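Local coordinates for hypothetical ntf2-like protein (Bacteroides fragilis, PDB 3SBU) that is of unknown function but carries the cystatin-like fold of NTF2-like proteins and probably belongs to that superfamily, at residues E36-E39 with D43-Y46; V155-H160 with S165-R170; T180-P183 with F187-L190; Y46-D51 with R56-F61. All coordinates share one frame; numbering follows the deposited sequence.

Contact 1 (E36-E39 with D43-Y46)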
loop_
_atom_site.group_PDB
_atom_site.type_symbol
_atom_site.label_atom_id
_atom_site.label_comp_id
_atom_site.label_asym_id
_atom_site.label_seq_id
_atom_site.Cartn_x
_atom_site.Cartn_y
_atom_site.Cartn_z
ATOM N N GLU A 36 -3.659 -2.923 35.863
ATOM C CA GLU A 36 -2.961 -1.987 34.971
ATOM C C GLU A 36 -3.708 -1.834 33.629
ATOM O O GLU A 36 -3.659 -0.759 33.033
ATOM C CB GLU A 36 -1.511 -2.452 34.737
ATOM C CG GLU A 36 -0.565 -1.361 34.258
ATOM C CD GLU A 36 0.907 -1.711 34.368
ATOM O OE1 GLU A 36 1.370 -2.594 33.611
ATOM O OE2 GLU A 36 1.605 -1.088 35.201
ATOM N N ALA A 37 -4.410 -2.902 33.180
ATOM C CA ALA A 37 -5.196 -2.946 31.938
ATOM C C ALA A 37 -6.402 -1.991 31.965
ATOM O O ALA A 37 -6.807 -1.500 30.914
ATOM C CB ALA A 37 -5.681 -4.369 31.677
ATOM N N ASP A 38 -6.964 -1.729 33.164
ATOM C CA ASP A 38 -8.133 -0.871 33.388
ATOM C C ASP A 38 -7.886 0.641 33.099
ATOM O O ASP A 38 -8.873 1.374 32.921
ATOM C CB ASP A 38 -8.640 -1.063 34.822
ATOM C CG ASP A 38 -9.324 -2.407 35.027
ATOM O OD1 ASP A 38 -10.312 -2.695 34.299
ATOM O OD2 ASP A 38 -8.880 -3.170 35.915
ATOM N N GLU A 39 -6.582 1.086 33.030
ATOM C CA GLU A 39 -6.192 2.478 32.760
ATOM C C GLU A 39 -6.934 3.035 31.527
ATOM O O GLU A 39 -7.207 4.242 31.462
ATOM C CB GLU A 39 -4.665 2.595 32.583
ATOM C CG GLU A 39 -3.898 2.512 33.901
ATOM C CD GLU A 39 -2.401 2.255 33.855
ATOM O OE1 GLU A 39 -1.885 1.820 32.799
ATOM O OE2 GLU A 39 -1.745 2.454 34.903
ATOM N N ASP A 43 -6.944 -1.215 26.365
ATOM C CA ASP A 43 -6.002 -2.138 27.013
ATOM C C ASP A 43 -6.763 -3.263 27.709
ATOM O O ASP A 43 -6.389 -4.430 27.572
ATOM C CB ASP A 43 -5.078 -1.430 28.034
ATOM C CG ASP A 43 -4.114 -0.406 27.465
ATOM O OD1 ASP A 43 -3.476 -0.697 26.427
ATOM O OD2 ASP A 43 -3.951 0.665 28.090
ATOM N N PHE A 44 -7.838 -2.903 28.454
ATOM C CA PHE A 44 -8.675 -3.849 29.190
ATOM C C PHE A 44 -9.316 -4.874 28.262
ATOM O O PHE A 44 -9.256 -6.069 28.557
ATOM C CB PHE A 44 -9.780 -3.128 30.004
ATOM C CG PHE A 44 -10.974 -4.007 30.326
ATOM C CD1 PHE A 44 -10.913 -4.947 31.346
ATOM C CD2 PHE A 44 -12.131 -3.937 29.563
ATOM C CE1 PHE A 44 -11.996 -5.786 31.614
ATOM C CE2 PHE A 44 -13.207 -4.794 29.820
ATOM C CZ PHE A 44 -13.138 -5.699 30.856
ATOM N N ILE A 45 -9.964 -4.399 27.177
ATOM C CA ILE A 45 -10.713 -5.237 26.256
ATOM C C ILE A 45 -9.830 -6.308 25.604
ATOM O O ILE A 45 -10.293 -7.443 25.481
ATOM C CB ILE A 45 -11.547 -4.435 25.222
ATOM C CG1 ILE A 45 -12.759 -5.255 24.741
ATOM C CG2 ILE A 45 -10.731 -3.858 24.067
ATOM C CD1 ILE A 45 -13.780 -5.525 25.836
ATOM N N TYR A 46 -8.562 -5.985 25.249
ATOM C CA TYR A 46 -7.674 -6.989 24.674
ATOM C C TYR A 46 -7.367 -8.065 25.706
ATOM O O TYR A 46 -7.374 -9.241 25.348
ATOM C CB TYR A 46 -6.373 -6.399 24.104
ATOM C CG TYR A 46 -5.550 -7.455 23.392
ATOM C CD1 TYR A 46 -5.951 -7.968 22.154
ATOM C CD2 TYR A 46 -4.418 -8.004 23.990
ATOM C CE1 TYR A 46 -5.227 -8.982 21.521
ATOM C CE2 TYR A 46 -3.695 -9.028 23.373
ATOM C CZ TYR A 46 -4.095 -9.501 22.132
ATOM O OH TYR A 46 -3.368 -10.492 21.513
#
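A37 and F44 bring the two segments closest, their CA atoms 4.5 Å apart where the chain runs from a short 3-10 turn into the helix beginning at 41. The methyl of A37 rests on the helix backbone, its CB 3.9 Å from CA of F44. The carbonyl O of A37, facing the same turn, is met by two methylenes, CB of D43 at 3.4 Å and CB of F44 at 3.5 Å. It also lies near the N of F44, but the angle is too poor for a hydrogen bond.

F44 turns its CG anti to the backbone N (chi1 157°), which leads the ring off toward the protein interior. On the way CD1 passes OD1 of D38 at 3.8 Å, with carboxylate and ring planes 21° apart. D38 starts out away from the helix, but CG anti to its carbonyl carbon (chi1 -72°) turns the carboxylate back toward F44. Buried there, OD2 accepts from the N of I35 and pairs with R58 in a salt bridge, while OD1 takes the backbone N of W136. F44 stacks on the W136 ring and meets F48 one turn along, so the start of helix 41-50 is fitted against strand 136-143.

Contact 2 (V155-H160 with S165-R170)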
loop_
_atom_site.group_PDB
_atom_site.type_symbol
_atom_site.label_atom_id
_atom_site.label_comp_id
_atom_site.label_asym_id
_atom_site.label_seq_id
_atom_site.Cartn_x
_atom_site.Cartn_y
_atom_site.Cartn_z
ATOM N N VAL A 155 -25.272 -0.673 6.413
ATOM C CA VAL A 155 -24.886 -2.041 6.772
ATOM C C VAL A 155 -25.143 -2.998 5.619
ATOM O O VAL A 155 -24.262 -3.796 5.258
ATOM C CB VAL A 155 -25.602 -2.493 8.071
ATOM C CG1 VAL A 155 -25.360 -3.981 8.360
ATOM C CG2 VAL A 155 -25.156 -1.631 9.258
ATOM N N GLU A 156 -26.334 -2.884 5.024
ATOM C CA GLU A 156 -26.731 -3.746 3.932
ATOM C C GLU A 156 -25.937 -3.379 2.710
ATOM O O GLU A 156 -25.487 -4.285 2.027
ATOM C CB GLU A 156 -28.247 -3.697 3.682
ATOM C CG GLU A 156 -29.030 -4.086 4.937
ATOM C CD GLU A 156 -30.043 -5.208 4.806
ATOM O OE1 GLU A 156 -29.641 -6.394 4.870
ATOM O OE2 GLU A 156 -31.249 -4.894 4.695
ATOM N N PHE A 157 -25.700 -2.078 2.448
ATOM C CA PHE A 157 -24.862 -1.661 1.324
ATOM C C PHE A 157 -23.438 -2.247 1.505
ATOM O O PHE A 157 -22.850 -2.751 0.541
ATOM C CB PHE A 157 -24.809 -0.112 1.220
ATOM C CG PHE A 157 -23.487 0.423 0.702
ATOM C CD1 PHE A 157 -23.247 0.510 -0.661
ATOM C CD2 PHE A 157 -22.465 0.793 1.584
ATOM C CE1 PHE A 157 -22.022 0.968 -1.146
ATOM C CE2 PHE A 157 -21.224 1.222 1.097
ATOM C CZ PHE A 157 -21.023 1.337 -0.265
ATOM N N PHE A 158 -22.891 -2.151 2.737
ATOM C CA PHE A 158 -21.525 -2.584 3.027
ATOM C C PHE A 158 -21.317 -4.071 2.739
ATOM O O PHE A 158 -20.290 -4.415 2.156
ATOM C CB PHE A 158 -21.056 -2.248 4.451
ATOM C CG PHE A 158 -19.564 -2.506 4.575
ATOM C CD1 PHE A 158 -18.640 -1.618 4.024
ATOM C CD2 PHE A 158 -19.088 -3.692 5.147
ATOM C CE1 PHE A 158 -17.267 -1.882 4.090
ATOM C CE2 PHE A 158 -17.710 -3.957 5.213
ATOM C CZ PHE A 158 -16.811 -3.051 4.680
ATOM N N GLY A 159 -22.285 -4.915 3.098
ATOM C CA GLY A 159 -22.229 -6.348 2.812
ATOM C C GLY A 159 -22.068 -6.641 1.332
ATOM O O GLY A 159 -21.284 -7.520 0.952
ATOM N N HIS A 160 -22.807 -5.889 0.492
ATOM C CA HIS A 160 -22.754 -6.028 -0.961
ATOM C C HIS A 160 -21.445 -5.439 -1.499
ATOM O O HIS A 160 -20.814 -6.054 -2.344
ATOM C CB HIS A 160 -23.975 -5.370 -1.611
ATOM C CG HIS A 160 -25.256 -6.091 -1.310
ATOM N ND1 HIS A 160 -26.196 -5.565 -0.437
ATOM C CD2 HIS A 160 -25.693 -7.296 -1.744
ATOM C CE1 HIS A 160 -27.169 -6.459 -0.373
ATOM N NE2 HIS A 160 -26.910 -7.517 -1.141
ATOM N N SER A 165 -17.433 -7.357 -6.370
ATOM C CA SER A 165 -16.444 -6.492 -7.025
ATOM C C SER A 165 -17.053 -5.564 -8.095
ATOM O O SER A 165 -16.560 -4.443 -8.272
ATOM C CB SER A 165 -15.344 -7.335 -7.675
ATOM O OG SER A 165 -14.728 -8.199 -6.734
ATOM N N ILE A 166 -18.079 -6.041 -8.825
ATOM C CA ILE A 166 -18.752 -5.260 -9.868
ATOM C C ILE A 166 -19.574 -4.139 -9.182
ATOM O O ILE A 166 -19.503 -2.980 -9.600
ATOM C CB ILE A 166 -19.619 -6.179 -10.793
ATOM C CG1 ILE A 166 -18.715 -7.129 -11.633
ATOM C CG2 ILE A 166 -20.554 -5.354 -11.688
ATOM C CD1 ILE A 166 -19.423 -8.328 -12.307
ATOM N N PHE A 167 -20.345 -4.490 -8.137
ATOM C CA PHE A 167 -21.114 -3.513 -7.362
ATOM C C PHE A 167 -20.159 -2.502 -6.726
ATOM O O PHE A 167 -20.382 -1.286 -6.830
ATOM C CB PHE A 167 -21.969 -4.210 -6.299
ATOM C CG PHE A 167 -22.688 -3.264 -5.354
ATOM C CD1 PHE A 167 -23.856 -2.610 -5.748
ATOM C CD2 PHE A 167 -22.226 -3.067 -4.056
ATOM C CE1 PHE A 167 -24.541 -1.768 -4.855
ATOM C CE2 PHE A 167 -22.910 -2.224 -3.172
ATOM C CZ PHE A 167 -24.060 -1.584 -3.573
ATOM N N GLN A 168 -19.061 -3.011 -6.121
ATOM C CA GLN A 168 -18.037 -2.196 -5.486
ATOM C C GLN A 168 -17.494 -1.163 -6.466
ATOM O O GLN A 168 -17.439 0.013 -6.125
ATOM C CB GLN A 168 -16.912 -3.092 -4.960
ATOM C CG GLN A 168 -15.972 -2.392 -4.021
ATOM C CD GLN A 168 -14.806 -3.253 -3.635
ATOM O OE1 GLN A 168 -13.692 -3.056 -4.111
ATOM N NE2 GLN A 168 -15.020 -4.191 -2.726
ATOM N N SER A 169 -17.162 -1.584 -7.703
ATOM C CA SER A 169 -16.628 -0.700 -8.753
ATOM C C SER A 169 -17.617 0.413 -9.146
ATOM O O SER A 169 -17.187 1.509 -9.503
ATOM C CB SER A 169 -16.228 -1.507 -9.987
ATOM O OG SER A 169 -17.338 -2.101 -10.637
ATOM N N ARG A 170 -18.934 0.141 -9.053
ATOM C CA ARG A 170 -19.970 1.118 -9.384
ATOM C C ARG A 170 -20.253 2.079 -8.198
ATOM O O ARG A 170 -20.965 3.071 -8.381
ATOM C CB ARG A 170 -21.281 0.405 -9.796
ATOM C CG ARG A 170 -21.170 -0.520 -10.996
ATOM C CD ARG A 170 -22.542 -0.827 -11.559
ATOM N NE ARG A 170 -22.517 -2.037 -12.385
ATOM C CZ ARG A 170 -23.448 -2.982 -12.359
ATOM N NH1 ARG A 170 -24.467 -2.898 -11.511
ATOM N NH2 ARG A 170 -23.349 -4.038 -13.153
#
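F167 reaches across from helix 165-170 to touch both F157 and H160 on helix 154-163. Its CB points at the other helix, and with CG anti to the backbone N (chi1 174°) the ring extends straight toward helix 154-163. Moving out along one side of the F167 ring, CD2 comes first, 3.6 Å from the backbone C of H160. CE2 is shared: CB of H160 sits 3.7 Å from it, and CD1 of F157 approaches it at a similar distance. At the tip, CZ lies 3.7 Å from CD1 of F157, with CE1 of F157 a little farther off.

The rings of F157 and F167 therefore meet rim to rim, centroids 5.8 Å apart and planes at 57°, with neither lying over the face of the other. F157 CD1 arrives at the edge of the F167 ring, near its plane. H160 contributes its CB and backbone, while its imidazole leads away from F167.

No hydrogen bond crosses between the segments. This is the packing of two consecutive short helices across a tight link, and D164 OD1 accepts from the N of F167 at the start of the second. F157 also meets the rings of F161 and W251, while Q168 and S169 pack on F200 of helix 196-201, with Q168 OE1 accepting from the indole N-H of W199.

Contact 3 (T180-P183 with F187-L190)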
loop_
_atom_site.group_PDB
_atom_site.type_symbol
_atom_site.label_atom_id
_atom_site.label_comp_id
_atom_site.label_asym_id
_atom_site.label_seq_id
_atom_site.Cartn_x
_atom_site.Cartn_y
_atom_site.Cartn_z
ATOM N N THR A 180 -2.144 9.580 2.140
ATOM C CA THR A 180 -1.147 8.647 2.632
ATOM C C THR A 180 0.107 9.411 3.103
ATOM O O THR A 180 0.070 10.631 3.235
ATOM C CB THR A 180 -0.852 7.552 1.570
ATOM O OG1 THR A 180 -0.109 6.518 2.203
ATOM C CG2 THR A 180 -0.105 8.076 0.353
ATOM N N THR A 181 1.215 8.675 3.330
ATOM C CA THR A 181 2.509 9.197 3.726
ATOM C C THR A 181 3.323 9.502 2.476
ATOM O O THR A 181 3.314 8.724 1.526
ATOM C CB THR A 181 3.221 8.139 4.615
ATOM O OG1 THR A 181 2.438 7.872 5.772
ATOM C CG2 THR A 181 4.570 8.581 5.081
ATOM N N ASP A 182 4.064 10.604 2.489
ATOM C CA ASP A 182 4.976 10.942 1.413
ATOM C C ASP A 182 6.157 9.920 1.424
ATOM O O ASP A 182 6.808 9.783 2.471
ATOM C CB ASP A 182 5.464 12.378 1.622
ATOM C CG ASP A 182 6.273 13.001 0.520
ATOM O OD1 ASP A 182 7.017 12.262 -0.170
ATOM O OD2 ASP A 182 6.251 14.241 0.409
ATOM N N PRO A 183 6.439 9.182 0.299
ATOM C CA PRO A 183 7.546 8.196 0.309
ATOM C C PRO A 183 8.927 8.800 0.526
ATOM O O PRO A 183 9.867 8.063 0.785
ATOM C CB PRO A 183 7.468 7.566 -1.078
ATOM C CG PRO A 183 6.774 8.574 -1.911
ATOM C CD PRO A 183 5.762 9.191 -1.014
ATOM N N PHE A 187 7.029 12.131 7.972
ATOM C CA PHE A 187 6.373 13.150 8.791
ATOM C C PHE A 187 5.482 14.056 7.917
ATOM O O PHE A 187 4.813 14.957 8.436
ATOM C CB PHE A 187 7.414 13.957 9.579
ATOM C CG PHE A 187 8.204 13.072 10.516
ATOM C CD1 PHE A 187 7.614 12.531 11.657
ATOM C CD2 PHE A 187 9.523 12.731 10.230
ATOM C CE1 PHE A 187 8.336 11.673 12.502
ATOM C CE2 PHE A 187 10.248 11.888 11.084
ATOM C CZ PHE A 187 9.648 11.365 12.213
ATOM N N SER A 188 5.433 13.748 6.589
ATOM C CA SER A 188 4.709 14.526 5.610
ATOM C C SER A 188 3.548 13.764 4.988
ATOM O O SER A 188 3.669 12.615 4.566
ATOM C CB SER A 188 5.656 15.036 4.533
ATOM O OG SER A 188 5.048 16.064 3.766
ATOM N N ILE A 189 2.406 14.442 4.964
ATOM C CA ILE A 189 1.165 13.986 4.397
ATOM C C ILE A 189 1.234 14.061 2.870
ATOM O O ILE A 189 1.832 14.981 2.312
ATOM C CB ILE A 189 -0.023 14.818 4.974
ATOM C CG1 ILE A 189 -1.356 14.155 4.716
ATOM C CG2 ILE A 189 -0.014 16.291 4.512
ATOM C CD1 ILE A 189 -2.254 14.152 5.947
ATOM N N LEU A 190 0.590 13.109 2.203
ATOM C CA LEU A 190 0.508 13.126 0.751
ATOM C C LEU A 190 -0.945 12.930 0.333
ATOM O O LEU A 190 -1.550 11.893 0.620
ATOM C CB LEU A 190 1.424 12.069 0.122
ATOM C CG LEU A 190 1.246 11.813 -1.402
ATOM C CD1 LEU A 190 1.894 12.911 -2.224
ATOM C CD2 LEU A 190 1.893 10.536 -1.788
#
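The O of T180 accepts the shortest bond here, 2.7 Å from the N of L190, with the donor tilted 31° out of the carbonyl plane. The return bond, from the N of T180 to the O of L190, is 2.8 Å long, nearly straight, and lies in the carbonyl plane. Together they make T180 and L190 an antiparallel hydrogen-bonded pair. Two residues along, the N of D182 donates to the O of S188 at 2.9 Å, again almost linearly, whereas T181 and I189 between them form a non-hydrogen-bonded pair whose side chains diverge.

This is the end of the beta hairpin made by strands 176-182 and 189-194, a two-stranded antiparallel sheet, with the chain turning a corner at F187 and S188. Beside this last bond, CB of D182 packs on CB of S188 at 3.9 Å. D182 directs its carboxylate into the connecting loop, where OD1 accepts from the N of D184.

T180 and L190 send their side chains to the same face, lying side by side and pointing the same way. T180 has its hydroxyl anti to the backbone N (chi1 -167°), which brings the methyl CG2 round to CD2 of L190 at 3.8 Å. The same CD2 meets the ring of P183 at CD, 4.2 Å away, the two side chains crossing at about a right angle. The second subunit packs against this end of the hairpin: its M123 rests on L190, its F118 on P183 and its L143 on D182.

Contact 4 (Y46-D51 with R56-F61)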
loop_
_atom_site.group_PDB
_atom_site.type_symbol
_atom_site.label_atom_id
_atom_site.label_comp_id
_atom_site.label_asym_id
_atom_site.label_seq_id
_atom_site.Cartn_x
_atom_site.Cartn_y
_atom_site.Cartn_z
ATOM N N TYR A 46 -8.562 -5.985 25.249
ATOM C CA TYR A 46 -7.674 -6.989 24.674
ATOM C C TYR A 46 -7.367 -8.065 25.706
ATOM O O TYR A 46 -7.374 -9.241 25.348
ATOM C CB TYR A 46 -6.373 -6.399 24.104
ATOM C CG TYR A 46 -5.550 -7.455 23.392
ATOM C CD1 TYR A 46 -5.951 -7.968 22.154
ATOM C CD2 TYR A 46 -4.418 -8.004 23.990
ATOM C CE1 TYR A 46 -5.227 -8.982 21.521
ATOM C CE2 TYR A 46 -3.695 -9.028 23.373
ATOM C CZ TYR A 46 -4.095 -9.501 22.132
ATOM O OH TYR A 46 -3.368 -10.492 21.513
ATOM N N ASN A 47 -7.143 -7.676 26.983
ATOM C CA ASN A 47 -6.851 -8.626 28.059
ATOM C C ASN A 47 -8.097 -9.426 28.463
ATOM O O ASN A 47 -7.973 -10.615 28.750
ATOM C CB ASN A 47 -6.246 -7.934 29.278
ATOM C CG ASN A 47 -4.837 -7.439 29.065
ATOM O OD1 ASN A 47 -4.556 -6.245 29.162
ATOM N ND2 ASN A 47 -3.913 -8.340 28.764
ATOM N N PHE A 48 -9.292 -8.793 28.452
ATOM C CA PHE A 48 -10.561 -9.453 28.781
ATOM C C PHE A 48 -10.837 -10.599 27.802
ATOM O O PHE A 48 -11.273 -11.673 28.212
ATOM C CB PHE A 48 -11.718 -8.437 28.763
ATOM C CG PHE A 48 -13.108 -8.997 28.974
ATOM C CD1 PHE A 48 -13.625 -9.156 30.256
ATOM C CD2 PHE A 48 -13.918 -9.327 27.888
ATOM C CE1 PHE A 48 -14.925 -9.641 30.449
ATOM C CE2 PHE A 48 -15.208 -9.830 28.082
ATOM C CZ PHE A 48 -15.709 -9.963 29.359
ATOM N N ALA A 49 -10.553 -10.367 26.523
ATOM C CA ALA A 49 -10.778 -11.326 25.456
ATOM C C ALA A 49 -9.675 -12.398 25.352
ATOM O O ALA A 49 -9.984 -13.517 24.946
ATOM C CB ALA A 49 -10.902 -10.583 24.140
ATOM N N SER A 50 -8.411 -12.071 25.690
ATOM C CA SER A 50 -7.303 -13.024 25.559
ATOM C C SER A 50 -6.987 -13.813 26.846
ATOM O O SER A 50 -6.343 -14.862 26.758
ATOM C CB SER A 50 -6.042 -12.324 25.063
ATOM O OG SER A 50 -5.620 -11.262 25.902
ATOM N N ASP A 51 -7.440 -13.335 28.020
ATOM C CA ASP A 51 -7.180 -14.003 29.297
ATOM C C ASP A 51 -8.480 -14.552 29.899
ATOM O O ASP A 51 -9.270 -13.790 30.461
ATOM C CB ASP A 51 -6.470 -13.046 30.276
ATOM C CG ASP A 51 -5.803 -13.728 31.448
ATOM O OD1 ASP A 51 -6.529 -14.307 32.293
ATOM O OD2 ASP A 51 -4.559 -13.653 31.545
ATOM N N ARG A 56 -13.592 -14.305 33.554
ATOM C CA ARG A 56 -14.514 -14.872 34.558
ATOM C C ARG A 56 -14.714 -13.950 35.782
ATOM O O ARG A 56 -15.770 -13.992 36.419
ATOM C CB ARG A 56 -14.047 -16.259 35.016
ATOM N N GLN A 57 -13.718 -13.107 36.085
ATOM C CA GLN A 57 -13.797 -12.161 37.197
ATOM C C GLN A 57 -14.517 -10.879 36.788
ATOM O O GLN A 57 -15.087 -10.220 37.655
ATOM C CB GLN A 57 -12.391 -11.805 37.744
ATOM C CG GLN A 57 -11.613 -12.974 38.334
ATOM N N ARG A 58 -14.479 -10.500 35.493
ATOM C CA ARG A 58 -15.042 -9.214 35.064
ATOM C C ARG A 58 -16.410 -9.325 34.375
ATOM O O ARG A 58 -16.817 -8.387 33.689
ATOM C CB ARG A 58 -14.053 -8.418 34.165
ATOM C CG ARG A 58 -12.555 -8.562 34.488
ATOM C CD ARG A 58 -12.137 -8.148 35.893
ATOM N NE ARG A 58 -12.172 -6.700 36.045
ATOM C CZ ARG A 58 -11.111 -5.908 35.976
ATOM N NH1 ARG A 58 -9.897 -6.421 35.818
ATOM N NH2 ARG A 58 -11.249 -4.601 36.092
ATOM N N VAL A 59 -17.148 -10.421 34.613
ATOM C CA VAL A 59 -18.507 -10.583 34.089
ATOM C C VAL A 59 -19.445 -10.619 35.299
ATOM O O VAL A 59 -19.225 -11.415 36.224
ATOM C CB VAL A 59 -18.676 -11.807 33.148
ATOM C CG1 VAL A 59 -20.090 -11.876 32.575
ATOM C CG2 VAL A 59 -17.659 -11.779 32.010
ATOM N N VAL A 60 -20.450 -9.718 35.325
ATOM C CA VAL A 60 -21.449 -9.663 36.405
ATOM C C VAL A 60 -22.354 -10.891 36.247
ATOM O O VAL A 60 -22.840 -11.137 35.145
ATOM C CB VAL A 60 -22.259 -8.324 36.409
ATOM C CG1 VAL A 60 -23.482 -8.404 37.328
ATOM C CG2 VAL A 60 -21.381 -7.142 36.799
ATOM N N PHE A 61 -22.530 -11.681 37.321
ATOM C CA PHE A 61 -23.372 -12.877 37.293
ATOM C C PHE A 61 -24.473 -12.818 38.360
ATOM O O PHE A 61 -24.169 -12.430 39.491
ATOM C CB PHE A 61 -22.536 -14.159 37.470
ATOM C CG PHE A 61 -21.657 -14.505 36.290
ATOM C CD1 PHE A 61 -22.213 -14.869 35.069
ATOM C CD2 PHE A 61 -20.270 -14.489 36.407
ATOM C CE1 PHE A 61 -21.401 -15.202 33.983
ATOM C CE2 PHE A 61 -19.458 -14.816 35.319
ATOM C CZ PHE A 61 -20.030 -15.182 34.116
#
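F48 meets V59 and R58 through one side of its ring, and the whole of this buried contact is made by van der Waals packing. With CG anti to the backbone N (chi1 175°), the phenyl group reaches away from its helix to the chain that leaves helix 52-57 and becomes extended from V59. CG2 of V59 comes in at the ring edge, near its plane, 3.8 Å from both CZ and CE1 of F48, and the two side chains cross at about a right angle.

R58 touches the ring with its aliphatic root and its backbone: CB stands 4.0 Å from CD1 of F48, and the carbonyl O is 4.0 Å from CE1 of F48. The guanidinium takes no part, since the chain bends at chi2 and chi3 and carries it off toward D38; its plane is 82° from that of the ring.

Hydrogen bonds run within the first segment instead. The O of Y46 accepts from S50 twice, from OG at 2.7 Å and from the backbone N, the two donors arriving from opposite faces of the carbonyl plane. Past the segment, D51, where the helix ends, is the N-cap of the next one: its OD1 accepts from the N of L54.

Farther round, F48 makes an edge-to-face contact with F129. V59 packs on L138, and R58 and V60 bond through their backbones to the same residue, laying this chain along strand 136-143.

In the fold
Contacts 1 and 4 form one neighbourhood, their centres about 10 Å apart: both use helix 41-50, share Y46, and are tied by the salt bridge from D38 to R58. Contact 4 is buried and apolar, contact 1 only partly so, with backbone and carboxylate atoms doing much of the touching. Contact 2 lies across the centre of the chain, its own centre about 36 Å from the centre of either, and joins two short successive helices through an aromatic pair. Contact 3 differs most: a surface hairpin end, the one place where hydrogen bonds cross between segments, and the one of the four touched by the second subunit. Its strand 176-182 is the next element after helix 165-170 of contact 2.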